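Local coordinates for YebG family protein (Pseudomonas syringae pv. tomato, PDB 3ERM) that is of unknown function but belongs to the YebG family, named after a small Escherichia coli protein induced by DNA damage, at residues A[30-35]-A[58-63]; A[38-43]-A[53-58]. All coordinates share one frame; numbering follows the deposited sequence.

Interaction 1 of 2, residues A[30-35]-A[58-63]; sequences DQMLEL and ASIYMA
Met32, a selenomethionine here, reaches Ile60 and Ala63 by way of two torsions: CG stands anti to the backbone N (chi1 -177°), and a bend at chi2 (-69°) turns SE and CE across the interface. The setting is an antiparallel helical hairpin in an all-helical fold, helix 22-46 packing against helix 52-63, with the local axes 8.8 Å apart and their directions 142° from one another. The principle illustrated is that a long, unbranched side chain on one helix can lie over a small residue of the other. The terminal methyl CE makes the closest apolar contacts of Met32. Met32 CE comes 3.4 Å from Ile60 CG2, where the two side chains cross obliquely, and 3.6 Å from Ala63 CB. The modelled 2.9 Å between Met32 CE and Ile60 O, however, is too short to be trusted, so the exact place of the methyl is doubtful.

Ala63 points its CB toward the opposing helix, and its small size lets the backbones draw together: Met32 CA and Ala63 CA are 5.4 Å apart. Leu35, one turn further along, adds a second apolar contact from its CD2 branch, and its side chain also touches Arg66 of helix 66-74 and Ala77 of the second subunit. Ala63 is thus met by both residues. Leu35 CD2 lies 3.9 Å from Ala63 CA, while Ala63 CB rests 3.3 Å from Met32 O.

Interaction 2 of 2, residues A[38-43]-A[53-58]; sequences LLTDVL and KHAEDA
Apolar packing brings Leu43 and Ala55 together, methylene against methyl: Leu43 CB and Ala55 CB are 4.2 Å apart. Both residues direct their CB atoms at the opposing helix, and both are buried. Leu43 has CG beside its own backbone N (chi1 -71°), which turns the branched end off Ala55 toward Ser59, so that the contact with the alanine is made by CB. Thr40 contributes its methyl to the same surface, with CG2 4.3 Å from Ala55 CB. Leu50, in the connecting loop, touches both Leu43 and Ala55 and covers this patch from the turn end.

Close backbone approach is the second ingredient. Thr40 CA and Ala55 CA are 5.2 Å apart, and the local axes come within 8.4 Å at an angle of 140°. This is the antiparallel helical hairpin near its turn, helix 22-46 doubling back as helix 52-63, and it illustrates how a small residue at the crossing brings two helices near each other. Ala55 CB accordingly comes within 4.2 Å of Thr40 O.

The polar part centres on the hydroxyl of Thr40. With chi1 at -64°, OG1 lies beside the backbone N and is hydrogen-bonded to Ala36 O, one turn back in its own helix. Across the interface Thr40 OG1 merely packs, 3.7 Å from Ala55 O and equally far from Glu56 CA. Ala55 O is instead hydrogen-bonded to Ser59 OG. Glu56 starts away from the partner helix and meets it through its backbone, Glu56 N lying 4.2 Å from Thr40 CG2.

How the interactions relate
Interactions 1 and 2 are successive contacts along one helical pair, helix 22-46 with helix 52-63, their centres about 9 Å apart. Interaction 2 lies nearer the turn, interaction 1 further out, and Ala58 belongs to both. Ser59 joins them directly: its OG is 3.3 Å from Thr40 OG1, a weak hydrogen bond, and also packs 3.3 Å from Leu39 CB and 3.8 Å from Leu43 CD1. Each contact is built on an alanine facing the other helix, Ala63 in one and Ala55 in the other. Both also touch the dimer partner: Met62 packs on Met62 of the second subunit and Ala58 on Val47 of the second subunit, so the hairpin contributes to the dimer.

Interaction 1 of 2, residues A[30-35]-A[58-63]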
loop_
_atom_site.group_PDB
_atom_site.type_symbol
_atom_site.label_atom_id
_atom_site.label_comp_id
_atom_site.label_asym_id
_atom_site.label_seq_id
_atom_site.Cartn_x
_atom_site.Cartn_y
_atom_site.Cartn_z
ATOM N N ASP A 30 7.084 13.911 -8.868
ATOM C CA ASP A 30 8.256 13.074 -9.090
ATOM C C ASP A 30 8.414 12.019 -7.997
ATOM O O ASP A 30 8.723 10.834 -8.274
ATOM C CB ASP A 30 9.525 13.920 -9.181
ATOM C CG ASP A 30 9.625 14.698 -10.497
ATOM O OD1 ASP A 30 10.534 15.554 -10.624
ATOM O OD2 ASP A 30 8.795 14.466 -11.406
ATOM N N GLN A 31 8.204 12.464 -6.761
ATOM C CA GLN A 31 8.267 11.604 -5.591
ATOM C C GLN A 31 7.147 10.570 -5.616
ATOM O O GLN A 31 7.335 9.460 -5.145
ATOM C CB GLN A 31 8.218 12.441 -4.312
ATOM C CG GLN A 31 9.466 13.293 -4.070
ATOM C CD GLN A 31 9.196 14.445 -3.089
ATOM O OE1 GLN A 31 10.044 15.346 -2.888
ATOM N NE2 GLN A 31 8.001 14.435 -2.485
HETATM N N MSE A 32 6.000 10.945 -6.182
HETATM C CA MSE A 32 4.872 10.038 -6.436
HETATM C C MSE A 32 5.331 8.855 -7.329
HETATM O O MSE A 32 5.083 7.675 -7.020
HETATM C CB MSE A 32 3.741 10.851 -7.083
HETATM C CG MSE A 32 2.457 10.123 -7.376
HETATM SE SE MSE A 32 2.657 8.791 -8.827
HETATM C CE MSE A 32 0.971 7.880 -8.623
ATOM N N LEU A 33 6.021 9.192 -8.417
ATOM C CA LEU A 33 6.518 8.239 -9.385
ATOM C C LEU A 33 7.594 7.379 -8.776
ATOM O O LEU A 33 7.511 6.157 -8.860
ATOM C CB LEU A 33 7.088 8.965 -10.596
ATOM C CG LEU A 33 6.076 9.805 -11.359
ATOM C CD1 LEU A 33 6.786 10.864 -12.205
ATOM C CD2 LEU A 33 5.176 8.897 -12.200
ATOM N N GLU A 34 8.598 8.004 -8.164
ATOM C CA GLU A 34 9.663 7.241 -7.527
ATOM C C GLU A 34 9.100 6.217 -6.518
ATOM O O GLU A 34 9.601 5.114 -6.437
ATOM C CB GLU A 34 10.701 8.162 -6.887
ATOM C CG GLU A 34 11.855 7.413 -6.226
ATOM C CD GLU A 34 12.667 8.241 -5.183
ATOM O OE1 GLU A 34 12.260 9.401 -4.808
ATOM O OE2 GLU A 34 13.730 7.698 -4.728
ATOM N N LEU A 35 8.050 6.587 -5.784
ATOM C CA LEU A 35 7.357 5.687 -4.855
ATOM C C LEU A 35 6.582 4.585 -5.544
ATOM O O LEU A 35 6.548 3.445 -5.064
ATOM C CB LEU A 35 6.356 6.440 -3.980
ATOM C CG LEU A 35 5.548 5.588 -2.978
ATOM C CD1 LEU A 35 6.412 4.887 -1.903
ATOM C CD2 LEU A 35 4.460 6.436 -2.304
ATOM N N ALA A 58 -1.616 -0.843 -9.062
ATOM C CA ALA A 58 -1.963 -0.711 -7.668
ATOM C C ALA A 58 -0.965 0.219 -6.993
ATOM O O ALA A 58 -1.326 0.963 -6.094
ATOM C CB ALA A 58 -1.957 -2.079 -7.011
ATOM N N SER A 59 0.285 0.165 -7.452
ATOM C CA SER A 59 1.366 1.007 -6.934
ATOM C C SER A 59 1.129 2.468 -7.250
ATOM O O SER A 59 1.341 3.311 -6.379
ATOM C CB SER A 59 2.711 0.588 -7.526
ATOM O OG SER A 59 3.103 -0.612 -6.912
ATOM N N ILE A 60 0.697 2.757 -8.486
ATOM C CA ILE A 60 0.399 4.124 -8.908
ATOM C C ILE A 60 -0.766 4.620 -8.092
ATOM O O ILE A 60 -0.839 5.780 -7.744
ATOM C CB ILE A 60 0.039 4.208 -10.399
ATOM C CG1 ILE A 60 1.238 3.813 -11.263
ATOM C CG2 ILE A 60 -0.402 5.635 -10.801
ATOM C CD1 ILE A 60 1.034 4.052 -12.763
ATOM N N TYR A 61 -1.673 3.728 -7.747
ATOM C CA TYR A 61 -2.899 4.163 -7.130
ATOM C C TYR A 61 -2.623 4.592 -5.698
ATOM O O TYR A 61 -3.065 5.655 -5.250
ATOM C CB TYR A 61 -3.941 3.053 -7.155
ATOM C CG TYR A 61 -5.123 3.366 -6.292
ATOM C CD1 TYR A 61 -6.076 4.320 -6.706
ATOM C CD2 TYR A 61 -5.265 2.780 -5.028
ATOM C CE1 TYR A 61 -7.186 4.649 -5.892
ATOM C CE2 TYR A 61 -6.367 3.100 -4.189
ATOM C CZ TYR A 61 -7.328 4.020 -4.635
ATOM O OH TYR A 61 -8.429 4.339 -3.848
HETATM N N MSE A 62 -1.902 3.736 -4.992
HETATM C CA MSE A 62 -1.442 4.016 -3.638
HETATM C C MSE A 62 -0.563 5.268 -3.625
HETATM O O MSE A 62 -0.766 6.133 -2.782
HETATM C CB MSE A 62 -0.676 2.813 -3.059
HETATM C CG MSE A 62 -1.397 1.500 -3.258
HETATM SE SE MSE A 62 -0.746 0.089 -2.055
HETATM C CE MSE A 62 -2.174 0.057 -0.878
ATOM N N ALA A 63 0.407 5.346 -4.550
ATOM C CA ALA A 63 1.322 6.469 -4.583
ATOM C C ALA A 63 0.514 7.762 -4.733
ATOM O O ALA A 63 0.755 8.695 -4.000
ATOM C CB ALA A 63 2.367 6.320 -5.692
#

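Interaction 2 of 2, residues A[38-43]-A[53-58]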
loop_
_atom_site.group_PDB
_atom_site.type_symbol
_atom_site.label_atom_id
_atom_site.label_comp_id
_atom_site.label_asym_id
_atom_site.label_seq_id
_atom_site.Cartn_x
_atom_site.Cartn_y
_atom_site.Cartn_z
ATOM N N LEU A 38 9.134 1.991 -6.696
ATOM C CA LEU A 38 9.706 1.116 -5.709
ATOM C C LEU A 38 8.639 0.150 -5.216
ATOM O O LEU A 38 8.900 -1.035 -5.082
ATOM C CB LEU A 38 10.326 1.926 -4.564
ATOM C CG LEU A 38 11.536 2.789 -4.959
ATOM C CD1 LEU A 38 11.828 3.866 -3.918
ATOM C CD2 LEU A 38 12.808 1.992 -5.226
ATOM N N LEU A 39 7.422 0.641 -5.011
ATOM C CA LEU A 39 6.302 -0.234 -4.628
ATOM C C LEU A 39 6.028 -1.385 -5.602
ATOM O O LEU A 39 5.750 -2.514 -5.178
ATOM C CB LEU A 39 5.030 0.578 -4.533
ATOM C CG LEU A 39 4.234 0.878 -3.259
ATOM C CD1 LEU A 39 4.936 0.573 -1.943
ATOM C CD2 LEU A 39 3.762 2.350 -3.357
ATOM N N THR A 40 6.069 -1.079 -6.896
ATOM C CA THR A 40 5.914 -2.059 -7.938
ATOM C C THR A 40 6.961 -3.100 -7.764
ATOM O O THR A 40 6.654 -4.284 -7.817
ATOM C CB THR A 40 6.126 -1.430 -9.296
ATOM O OG1 THR A 40 5.092 -0.464 -9.489
ATOM C CG2 THR A 40 6.084 -2.510 -10.443
ATOM N N ASP A 41 8.189 -2.659 -7.545
ATOM C CA ASP A 41 9.227 -3.599 -7.402
ATOM C C ASP A 41 9.114 -4.489 -6.174
ATOM O O ASP A 41 9.437 -5.702 -6.269
ATOM C CB ASP A 41 10.595 -2.981 -7.413
ATOM C CG ASP A 41 11.670 -4.065 -7.265
ATOM O OD1 ASP A 41 11.686 -5.000 -8.137
ATOM O OD2 ASP A 41 12.430 -4.035 -6.244
ATOM N N VAL A 42 8.704 -3.936 -5.024
ATOM C CA VAL A 42 8.623 -4.793 -3.825
ATOM C C VAL A 42 7.452 -5.758 -3.964
ATOM O O VAL A 42 7.527 -6.880 -3.497
ATOM C CB VAL A 42 8.601 -4.062 -2.428
ATOM C CG1 VAL A 42 9.496 -2.826 -2.395
ATOM C CG2 VAL A 42 7.217 -3.752 -1.989
ATOM N N LEU A 43 6.396 -5.334 -4.655
ATOM C CA LEU A 43 5.227 -6.170 -4.823
ATOM C C LEU A 43 5.467 -7.336 -5.755
ATOM O O LEU A 43 5.115 -8.482 -5.417
ATOM C CB LEU A 43 4.022 -5.363 -5.276
ATOM C CG LEU A 43 3.410 -4.414 -4.229
ATOM C CD1 LEU A 43 2.208 -3.692 -4.884
ATOM C CD2 LEU A 43 2.965 -5.159 -2.965
ATOM N N LYS A 53 1.760 -5.734 -14.620
ATOM C CA LYS A 53 0.714 -4.772 -14.864
ATOM C C LYS A 53 -0.109 -4.501 -13.613
ATOM O O LYS A 53 -0.315 -3.348 -13.270
ATOM C CB LYS A 53 -0.211 -5.234 -15.982
ATOM C CG LYS A 53 -1.494 -4.421 -16.089
ATOM C CD LYS A 53 -2.607 -5.224 -16.770
ATOM C CE LYS A 53 -2.484 -5.162 -18.290
ATOM N NZ LYS A 53 -2.642 -6.513 -18.910
ATOM N N HIS A 54 -0.599 -5.539 -12.933
ATOM C CA HIS A 54 -1.403 -5.295 -11.740
ATOM C C HIS A 54 -0.606 -4.628 -10.606
ATOM O O HIS A 54 -1.141 -3.764 -9.922
ATOM C CB HIS A 54 -2.116 -6.561 -11.255
ATOM C CG HIS A 54 -3.224 -7.012 -12.155
ATOM N ND1 HIS A 54 -3.575 -8.340 -12.297
ATOM C CD2 HIS A 54 -4.053 -6.312 -12.975
ATOM C CE1 HIS A 54 -4.577 -8.434 -13.152
ATOM N NE2 HIS A 54 -4.883 -7.219 -13.581
ATOM N N ALA A 55 0.657 -5.006 -10.425
ATOM C CA ALA A 55 1.516 -4.402 -9.384
ATOM C C ALA A 55 1.756 -2.941 -9.711
ATOM O O ALA A 55 1.778 -2.067 -8.816
ATOM C CB ALA A 55 2.849 -5.122 -9.297
ATOM N N GLU A 56 1.928 -2.687 -11.007
ATOM C CA GLU A 56 2.158 -1.343 -11.496
ATOM C C GLU A 56 0.947 -0.459 -11.122
ATOM O O GLU A 56 1.103 0.595 -10.471
ATOM C CB GLU A 56 2.360 -1.425 -12.989
ATOM C CG GLU A 56 3.052 -0.282 -13.635
ATOM C CD GLU A 56 3.094 -0.475 -15.168
ATOM O OE1 GLU A 56 2.657 0.440 -15.928
ATOM O OE2 GLU A 56 3.536 -1.578 -15.598
ATOM N N ASP A 57 -0.245 -0.967 -11.451
ATOM C CA ASP A 57 -1.521 -0.250 -11.369
ATOM C C ASP A 57 -1.844 0.120 -9.939
ATOM O O ASP A 57 -2.305 1.232 -9.653
ATOM C CB ASP A 57 -2.681 -1.119 -11.899
ATOM C CG ASP A 57 -2.769 -1.150 -13.413
ATOM O OD1 ASP A 57 -2.227 -0.257 -14.078
ATOM O OD2 ASP A 57 -3.404 -2.076 -13.959
ATOM N N ALA A 58 -1.616 -0.843 -9.062
ATOM C CA ALA A 58 -1.963 -0.711 -7.668
ATOM C C ALA A 58 -0.965 0.219 -6.993
ATOM O O ALA A 58 -1.326 0.963 -6.094
ATOM C CB ALA A 58 -1.957 -2.079 -7.011
#